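PDB 1Z2Z: probable tRNA pseudouridine synthase D, which probably converts uridine 13 of transfer RNA into pseudouridine, as a member of the TruD family of pseudouridine synthases. Local coordinates for residues 271-276 against 369-374; 70-75 against 106-111. All blocks are in the same frame, centred on the assembly; numbering follows the deposited sequence.

Both contacts set a helix against a loop and meet mainly through carbon atoms, but they share no element and lie on opposite sides of the chain's centre, with their own centres about 47 Å apart. Contact 1 is buried: helix 263-287 receives an aromatic ring from the loop after helix 352-363, and the chemistry is ring against ring and ring against the aliphatic part of a glutamine. Contact 2 lies at the surface, where the last part of helix 61-72 meets the loop leading to strand 113-121 through branched aliphatic methyl groups. Along the chain they come in series, contact 2 closing before contact 1 opens.

Contact 1. Residues 271-276 against 369-374; sequences HGYQSY and EGFNIE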
# COMPACT_ATOMS: atom_id res chain seq x y z
N HIS A 271 12.57 1.27 -5.94
CA HIS A 271 11.19 0.86 -6.23
C HIS A 271 10.22 1.98 -5.85
O HIS A 271 9.16 2.15 -6.45
CB HIS A 271 10.85 -0.43 -5.46
CG HIS A 271 9.43 -0.88 -5.62
ND1 HIS A 271 8.38 -0.24 -5.00
CD2 HIS A 271 8.90 -1.92 -6.30
CE1 HIS A 271 7.25 -0.87 -5.30
NE2 HIS A 271 7.54 -1.89 -6.08
N GLY A 272 10.60 2.75 -4.83
CA GLY A 272 9.77 3.86 -4.42
C GLY A 272 9.75 4.86 -5.56
O GLY A 272 8.69 5.11 -6.14
N TYR A 273 10.92 5.41 -5.90
CA TYR A 273 11.06 6.39 -6.97
C TYR A 273 10.33 5.96 -8.22
O TYR A 273 9.91 6.78 -9.02
CB TYR A 273 12.53 6.62 -7.32
CG TYR A 273 12.75 7.70 -8.36
CD1 TYR A 273 12.20 8.97 -8.19
CD2 TYR A 273 13.52 7.46 -9.50
CE1 TYR A 273 12.43 9.99 -9.12
CE2 TYR A 273 13.76 8.47 -10.43
CZ TYR A 273 13.21 9.73 -10.24
OH TYR A 273 13.45 10.73 -11.17
N GLN A 274 10.20 4.64 -8.38
CA GLN A 274 9.50 4.08 -9.51
C GLN A 274 8.01 4.24 -9.30
O GLN A 274 7.27 4.62 -10.21
CB GLN A 274 9.82 2.60 -9.67
CG GLN A 274 11.11 2.36 -10.40
CD GLN A 274 11.40 0.90 -10.58
OE1 GLN A 274 12.36 0.54 -11.26
NE2 GLN A 274 10.58 0.04 -9.98
N SER A 275 7.58 3.92 -8.08
CA SER A 275 6.17 4.05 -7.75
C SER A 275 5.79 5.52 -7.91
O SER A 275 4.69 5.84 -8.34
CB SER A 275 5.96 3.55 -6.32
OG SER A 275 6.30 2.18 -6.24
N TYR A 276 6.72 6.40 -7.58
CA TYR A 276 6.48 7.83 -7.70
C TYR A 276 6.15 8.17 -9.15
O TYR A 276 5.07 8.70 -9.46
CB TYR A 276 7.73 8.58 -7.28
CG TYR A 276 7.69 10.05 -7.59
CD1 TYR A 276 6.84 10.91 -6.89
CD2 TYR A 276 8.53 10.59 -8.56
CE1 TYR A 276 6.85 12.27 -7.15
CE2 TYR A 276 8.54 11.95 -8.82
CZ TYR A 276 7.70 12.79 -8.12
OH TYR A 276 7.73 14.13 -8.39
N GLU A 369 18.79 4.91 -18.68
CA GLU A 369 20.18 4.49 -18.53
C GLU A 369 20.65 4.80 -17.12
O GLU A 369 21.75 4.43 -16.71
CB GLU A 369 21.05 5.24 -19.54
CG GLU A 369 20.46 5.26 -20.94
CD GLU A 369 20.92 6.45 -21.76
OE1 GLU A 369 20.77 7.60 -21.29
OE2 GLU A 369 21.42 6.23 -22.89
N GLY A 370 19.80 5.51 -16.38
CA GLY A 370 20.13 5.89 -15.02
C GLY A 370 19.72 4.86 -13.98
O GLY A 370 20.25 4.87 -12.87
N PHE A 371 18.78 3.98 -14.33
CA PHE A 371 18.32 2.94 -13.41
C PHE A 371 19.30 1.79 -13.27
O PHE A 371 18.91 0.66 -12.98
CB PHE A 371 16.96 2.38 -13.84
CG PHE A 371 15.79 3.14 -13.28
CD1 PHE A 371 15.20 4.18 -14.00
CD2 PHE A 371 15.27 2.82 -12.03
CE1 PHE A 371 14.12 4.89 -13.48
CE2 PHE A 371 14.19 3.52 -11.50
CZ PHE A 371 13.61 4.56 -12.23
N ASN A 372 20.57 2.09 -13.49
CA ASN A 372 21.61 1.09 -13.36
C ASN A 372 22.69 1.63 -12.44
O ASN A 372 23.78 2.00 -12.88
CB ASN A 372 22.20 0.74 -14.74
CG ASN A 372 21.24 -0.08 -15.58
OD1 ASN A 372 20.18 0.40 -15.98
ND2 ASN A 372 21.61 -1.33 -15.85
N ILE A 373 22.37 1.68 -11.16
CA ILE A 373 23.30 2.18 -10.17
C ILE A 373 24.69 1.56 -10.34
O ILE A 373 24.86 0.36 -10.18
CB ILE A 373 22.78 1.88 -8.75
CG1 ILE A 373 21.42 2.55 -8.53
CG2 ILE A 373 23.78 2.38 -7.71
CD1 ILE A 373 20.30 1.99 -9.37
N GLU A 374 25.68 2.39 -10.67
CA GLU A 374 27.05 1.90 -10.84
C GLU A 374 27.61 1.41 -9.50
O GLU A 374 28.05 0.27 -9.39
CB GLU A 374 27.97 3.00 -11.40
CG GLU A 374 27.63 3.47 -12.82
CD GLU A 374 28.57 4.56 -13.32
OE1 GLU A 374 28.62 5.65 -12.71
OE2 GLU A 374 29.25 4.35 -14.34
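The ring of F371 reaches helix 263-287 with its CE2 and CZ corner, Y273 on one side of its plane and Q274 on the other, both approaching at a slant. Y273 CD2 lies 4.0 Å from F371 CZ. On the second side Q274 CG comes within 3.5 Å of F371 CE2. Y273 holds its CG anti to the backbone N (chi1 -176°), which brings the CD2 side of the phenol ring to F371. In Q274, CG stands beside the backbone N and opposite the carbonyl carbon (chi1 -83°), setting this methylene against the phenylalanine. Cut back to an alanine, Q274 would probably leave one side of the F371 ring without its aliphatic cover and the ring freer to shift. The loop after helix 352-363 thus packs on helix 263-287 with helix 182-191 alongside, in the TRUD region of the protein and away from the predicted nucleophile, D86. V190 and K187 of helix 182-191 also touch Y273, while L341 packs on Q274. The I373 side chain carries the loop onto I189 of that same helix, and S275 of helix 263-287 touches F170.

Contact 2. Residues 70-75 against 106-111; sequences RILQVS and EKIHLK
I71, on the last part of helix 61-72, meets I108 and L110 of the loop with both branches of its side chain. Its CB points toward the loop but stays 5.1 Å from the nearest methyl, I108 CD1, so the touching is left to the atoms beyond. The CG2 methyl of I71 turns to I108: it lies 4.2 Å from I108 CD1 and 4.4 Å from I108 CG1. The other branch starts at CG1, which serves as a spacer, and continues extended (chi2 174°) to CD1. At this tip I71 CD1 lies 4.2 Å from L110 CD1. The same I71 CD1 is also near I108 CG2, at 4.5 Å. I71 CG2 thus faces I108, while I71 CD1 reaches both loop residues. I108 answers in the same shape: its own chain is extended (chi2 179°), carrying CD1 across to the helix, where it meets L72 CD2 at 4.4 Å as well as I71. The contact consists of methyl and methylene groups at ordinary van der Waals spacing, with no polar bond between the two segments, and I71 itself stays exposed. Just past these residues Q73 takes a positive phi (46°), and the chain turns off the helical path; its backbone N makes a weak bond to R70 O. The loop 106-111, which has no regular structure, bridges helix 102-105 and strand 113-121. K111 O accepts a hydrogen bond from W59 NE1, just before helix 61-72 begins. The loop packs further along that helix through L110, on T67 and L68, and then enters strand 113-121, which pairs antiparallel in the large mixed sheet with strand 49-57, the strand before the helix.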
# COMPACT_ATOMS: atom_id res chain seq x y z
N ARG A 70 2.18 -16.78 25.42
CA ARG A 70 2.49 -16.89 26.83
C ARG A 70 1.56 -17.88 27.53
O ARG A 70 1.98 -18.64 28.39
CB ARG A 70 2.39 -15.53 27.50
CG ARG A 70 3.63 -14.66 27.37
CD ARG A 70 3.24 -13.20 27.55
NE ARG A 70 4.38 -12.30 27.68
CZ ARG A 70 4.30 -10.98 27.60
NH1 ARG A 70 3.12 -10.40 27.39
NH2 ARG A 70 5.40 -10.24 27.73
N ILE A 71 0.30 -17.88 27.13
CA ILE A 71 -0.73 -18.75 27.69
C ILE A 71 -0.54 -20.20 27.28
O ILE A 71 -0.89 -21.13 28.03
CB ILE A 71 -2.12 -18.27 27.20
CG1 ILE A 71 -2.35 -16.85 27.72
CG2 ILE A 71 -3.20 -19.26 27.60
CD1 ILE A 71 -3.59 -16.24 27.21
N LEU A 72 -0.04 -20.41 26.07
CA LEU A 72 0.18 -21.76 25.58
C LEU A 72 1.66 -22.16 25.71
O LEU A 72 2.03 -23.28 25.37
CB LEU A 72 -0.26 -21.86 24.11
CG LEU A 72 -1.69 -21.51 23.72
CD1 LEU A 72 -1.73 -21.23 22.23
CD2 LEU A 72 -2.65 -22.63 24.09
N GLN A 73 2.50 -21.26 26.21
CA GLN A 73 3.93 -21.53 26.39
C GLN A 73 4.53 -22.19 25.15
O GLN A 73 4.95 -23.35 25.19
CB GLN A 73 4.18 -22.45 27.58
CG GLN A 73 3.71 -21.92 28.91
CD GLN A 73 4.52 -20.77 29.42
OE1 GLN A 73 5.65 -20.94 29.85
NE2 GLN A 73 3.95 -19.58 29.39
N VAL A 74 4.54 -21.44 24.05
CA VAL A 74 5.11 -21.86 22.78
C VAL A 74 5.73 -20.60 22.21
O VAL A 74 5.44 -19.48 22.68
CB VAL A 74 4.04 -22.35 21.79
CG1 VAL A 74 3.32 -23.53 22.36
CG2 VAL A 74 3.08 -21.22 21.46
N SER A 75 6.58 -20.75 21.21
CA SER A 75 7.22 -19.58 20.61
C SER A 75 6.20 -18.80 19.78
O SER A 75 5.17 -19.34 19.37
CB SER A 75 8.40 -20.00 19.74
OG SER A 75 7.94 -20.54 18.52
N GLU A 106 -11.00 -23.29 23.95
CA GLU A 106 -12.38 -23.06 24.33
C GLU A 106 -12.42 -22.51 25.76
O GLU A 106 -13.46 -22.05 26.22
CB GLU A 106 -13.16 -24.36 24.23
CG GLU A 106 -14.29 -24.33 23.21
CD GLU A 106 -15.39 -23.33 23.60
OE1 GLU A 106 -16.50 -23.40 23.00
OE2 GLU A 106 -15.14 -22.48 24.49
N LYS A 107 -11.27 -22.55 26.44
CA LYS A 107 -11.12 -22.09 27.82
C LYS A 107 -10.38 -20.75 27.93
O LYS A 107 -10.19 -20.22 29.03
CB LYS A 107 -10.39 -23.17 28.63
CG LYS A 107 -10.42 -22.94 30.12
CD LYS A 107 -10.03 -24.17 30.94
CE LYS A 107 -10.73 -24.11 32.31
NZ LYS A 107 -12.20 -24.31 32.16
N ILE A 108 -9.96 -20.22 26.79
CA ILE A 108 -9.25 -18.94 26.74
C ILE A 108 -10.31 -17.88 26.47
O ILE A 108 -11.04 -17.94 25.48
CB ILE A 108 -8.23 -18.91 25.58
CG1 ILE A 108 -7.16 -19.97 25.80
CG2 ILE A 108 -7.59 -17.54 25.49
CD1 ILE A 108 -6.14 -20.03 24.69
N HIS A 109 -10.40 -16.91 27.37
CA HIS A 109 -11.38 -15.84 27.24
C HIS A 109 -10.67 -14.52 27.47
O HIS A 109 -10.57 -14.05 28.60
CB HIS A 109 -12.49 -16.01 28.27
CG HIS A 109 -13.21 -17.32 28.17
ND1 HIS A 109 -14.10 -17.60 27.15
CD2 HIS A 109 -13.12 -18.44 28.92
CE1 HIS A 109 -14.53 -18.84 27.28
NE2 HIS A 109 -13.95 -19.38 28.35
N LEU A 110 -10.16 -13.93 26.39
CA LEU A 110 -9.48 -12.66 26.48
C LEU A 110 -10.47 -11.54 26.20
O LEU A 110 -11.50 -11.77 25.57
CB LEU A 110 -8.32 -12.62 25.51
CG LEU A 110 -7.11 -13.38 26.06
CD1 LEU A 110 -6.19 -13.80 24.92
CD2 LEU A 110 -6.37 -12.49 27.06
N LYS A 111 -10.18 -10.34 26.68
CA LYS A 111 -11.09 -9.24 26.48
C LYS A 111 -11.01 -8.69 25.06
O LYS A 111 -9.94 -8.28 24.59
CB LYS A 111 -10.83 -8.13 27.49
CG LYS A 111 -11.93 -7.08 27.56
CD LYS A 111 -11.51 -5.85 28.35
CE LYS A 111 -12.55 -4.73 28.30
NZ LYS A 111 -12.64 -4.02 26.98